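PDB 3KOP: uncharacterized protein from Arthrobacter sp., which is of unknown function but adopts a cyclophilin-like fold and belongs to the DUF3830 family. Local coordinates for residues Val75-Ala79 with Pro80-Gly84. Sequence-based numbering, arbitrary orientation.
Sequences VPAFA and PKEPG
E82 reaches back to A77 and, through two waters, to A79, because the chain bends at P80, the residue bonded directly to A79. At K81 the backbone alone takes part: its N stands 3.2 Å from A79 O, but the angle is too poor for a hydrogen bond, so no direct hydrogen bond ties the two segments. E82 supplies the bridge instead. With CG anti to the carbonyl carbon (chi1 -69°) and the chain bent at chi2 (-57°), its carboxylate folds back over the turn and brings OE2 to 3.7 Å from the CB of A77. Two waters then join that single oxygen to the backbone of A79. Water 1 donates to E82 OE2 over 2.6 Å and accepts from A79 N. Water 2 donates both to E82 OE2 and, at 2.8 Å, to A79 O. The oxygen of water 1 also lies 3.5 Å over one face of the F78 ring, nearer its border than its centre. The other carboxylate oxygen, OE1, is hydrogen-bonded to T101 and Y99, which anchors the group on strand 96-103. Beyond it, P83 touches T47 of helix 45-54. The whole forms a surface loop between strand 70-76 and strand 88-89 of the cyclophilin-like fold, in which E82 is bound directly to strand 96-103 and through waters to A79.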
ATOM      1  N   VAL F  75     -19.405  13.572 -15.064  1.00 15.24           N
ATOM      2  CA  VAL F  75     -20.678  13.689 -15.754  1.00 15.47           C
ATOM      3  C   VAL F  75     -21.711  12.755 -15.100  1.00 16.07           C
ATOM      4  O   VAL F  75     -21.335  11.738 -14.496  1.00 16.27           O
ATOM      5  CB  VAL F  75     -20.533  13.347 -17.256  1.00 15.28           C
ATOM      6  CG1 VAL F  75     -19.513  14.330 -17.958  1.00 14.93           C
ATOM      7  CG2 VAL F  75     -20.165  11.873 -17.468  1.00 13.93           C
ATOM      8  N   PRO F  76     -23.003  13.087 -15.228  1.00 16.36           N
ATOM      9  CA  PRO F  76     -24.014  12.144 -14.779  1.00 16.72           C
ATOM     10  C   PRO F  76     -23.879  10.810 -15.518  1.00 16.58           C
ATOM     11  O   PRO F  76     -23.479  10.787 -16.696  1.00 15.74           O
ATOM     12  CB  PRO F  76     -25.342  12.832 -15.150  1.00 17.24           C
ATOM     13  CG  PRO F  76     -24.995  14.250 -15.438  1.00 17.32           C
ATOM     14  CD  PRO F  76     -23.594  14.281 -15.873  1.00 16.51           C
ATOM     15  N   ALA F  77     -24.223   9.714 -14.838  1.00 16.61           N
ATOM     16  CA  ALA F  77     -24.234   8.397 -15.482  1.00 17.04           C
ATOM     17  C   ALA F  77     -25.066   8.441 -16.781  1.00 17.22           C
ATOM     18  O   ALA F  77     -26.091   9.134 -16.862  1.00 16.39           O
ATOM     19  CB  ALA F  77     -24.782   7.355 -14.552  1.00 16.93           C
ATOM     20  N   PHE F  78     -24.589   7.734 -17.795  1.00 17.42           N
ATOM     21  CA  PHE F  78     -25.219   7.785 -19.123  1.00 18.05           C
ATOM     22  C   PHE F  78     -25.559   6.397 -19.653  1.00 18.56           C
ATOM     23  O   PHE F  78     -26.369   6.290 -20.531  1.00 19.53           O
ATOM     24  CB  PHE F  78     -24.307   8.534 -20.123  1.00 17.93           C
ATOM     25  CG  PHE F  78     -22.817   8.164 -20.002  1.00 16.27           C
ATOM     26  CD1 PHE F  78     -22.346   6.947 -20.492  1.00 14.88           C
ATOM     27  CD2 PHE F  78     -21.929   9.008 -19.357  1.00 15.58           C
ATOM     28  CE1 PHE F  78     -20.998   6.601 -20.391  1.00 15.53           C
ATOM     29  CE2 PHE F  78     -20.556   8.672 -19.243  1.00 15.50           C
ATOM     30  CZ  PHE F  78     -20.099   7.477 -19.756  1.00 15.76           C
ATOM     31  N   ALA F  79     -24.941   5.349 -19.129  1.00 18.98           N
ATOM     32  CA  ALA F  79     -25.154   3.996 -19.643  1.00 19.52           C
ATOM     33  C   ALA F  79     -26.406   3.411 -19.015  1.00 19.86           C
ATOM     34  O   ALA F  79     -26.670   3.656 -17.862  1.00 19.38           O
ATOM     35  CB  ALA F  79     -23.973   3.097 -19.322  1.00 18.83           C
ATOM     36  N   PRO F  80     -27.130   2.563 -19.745  1.00 20.77           N
ATOM     37  CA  PRO F  80     -28.304   1.956 -19.111  1.00 21.39           C
ATOM     38  C   PRO F  80     -27.908   1.125 -17.896  1.00 21.70           C
ATOM     39  O   PRO F  80     -28.621   1.089 -16.925  1.00 21.33           O
ATOM     40  CB  PRO F  80     -28.902   1.083 -20.213  1.00 21.55           C
ATOM     41  CG  PRO F  80     -28.385   1.665 -21.497  1.00 22.20           C
ATOM     42  CD  PRO F  80     -27.017   2.222 -21.172  1.00 21.17           C
ATOM     43  N   LYS F  81     -26.767   0.459 -17.956  1.00 22.35           N
ATOM     44  CA  LYS F  81     -26.160  -0.080 -16.747  1.00 23.18           C
ATOM     45  C   LYS F  81     -24.650   0.081 -16.751  1.00 21.51           C
ATOM     46  O   LYS F  81     -23.990  -0.006 -17.791  1.00 21.36           O
ATOM     47  CB  LYS F  81     -26.544  -1.542 -16.500  1.00 24.81           C
ATOM     48  CG  LYS F  81     -26.079  -2.550 -17.518  1.00 29.63           C
ATOM     49  CD  LYS F  81     -26.305  -3.994 -17.022  1.00 33.83           C
ATOM     50  CE  LYS F  81     -25.601  -4.251 -15.680  1.00 37.14           C
ATOM     51  NZ  LYS F  81     -25.320  -5.706 -15.399  1.00 38.69           N
ATOM     52  N   GLU F  82     -24.115   0.320 -15.569  1.00 20.23           N
ATOM     53  CA  GLU F  82     -22.701   0.534 -15.420  1.00 19.23           C
ATOM     54  C   GLU F  82     -21.952  -0.703 -15.843  1.00 18.46           C
ATOM     55  O   GLU F  82     -22.432  -1.821 -15.687  1.00 17.70           O
ATOM     56  CB  GLU F  82     -22.366   0.936 -13.985  1.00 19.37           C
ATOM     57  CG  GLU F  82     -22.860   2.303 -13.623  1.00 18.95           C
ATOM     58  CD  GLU F  82     -22.337   3.379 -14.523  1.00 20.21           C
ATOM     59  OE1 GLU F  82     -21.099   3.582 -14.583  1.00 19.07           O
ATOM     60  OE2 GLU F  82     -23.173   4.050 -15.185  1.00 19.38           O
ATOM     61  N   PRO F  83     -20.756  -0.516 -16.403  1.00 17.87           N
ATOM     62  CA  PRO F  83     -20.015  -1.653 -16.920  1.00 17.57           C
ATOM     63  C   PRO F  83     -19.464  -2.582 -15.847  1.00 16.97           C
ATOM     64  O   PRO F  83     -19.159  -3.727 -16.142  1.00 16.71           O
ATOM     65  CB  PRO F  83     -18.864  -0.997 -17.719  1.00 17.65           C
ATOM     66  CG  PRO F  83     -18.703   0.332 -17.166  1.00 18.05           C
ATOM     67  CD  PRO F  83     -20.076   0.762 -16.655  1.00 18.32           C
ATOM     68  N   GLY F  84     -19.322  -2.086 -14.619  1.00 16.68           N
ATOM     69  CA  GLY F  84     -18.598  -2.812 -13.589  1.00 16.74           C
ATOM     70  C   GLY F  84     -17.103  -2.867 -13.852  1.00 16.16           C
ATOM     71  O   GLY F  84     -16.616  -2.324 -14.850  1.00 16.48           O
TER
HETATM   72  O   HOH W   1     -22.698   5.528 -17.286  1.00 14.29           O
HETATM   73  O   HOH W   2     -25.813   3.791 -15.237  1.00 21.25           O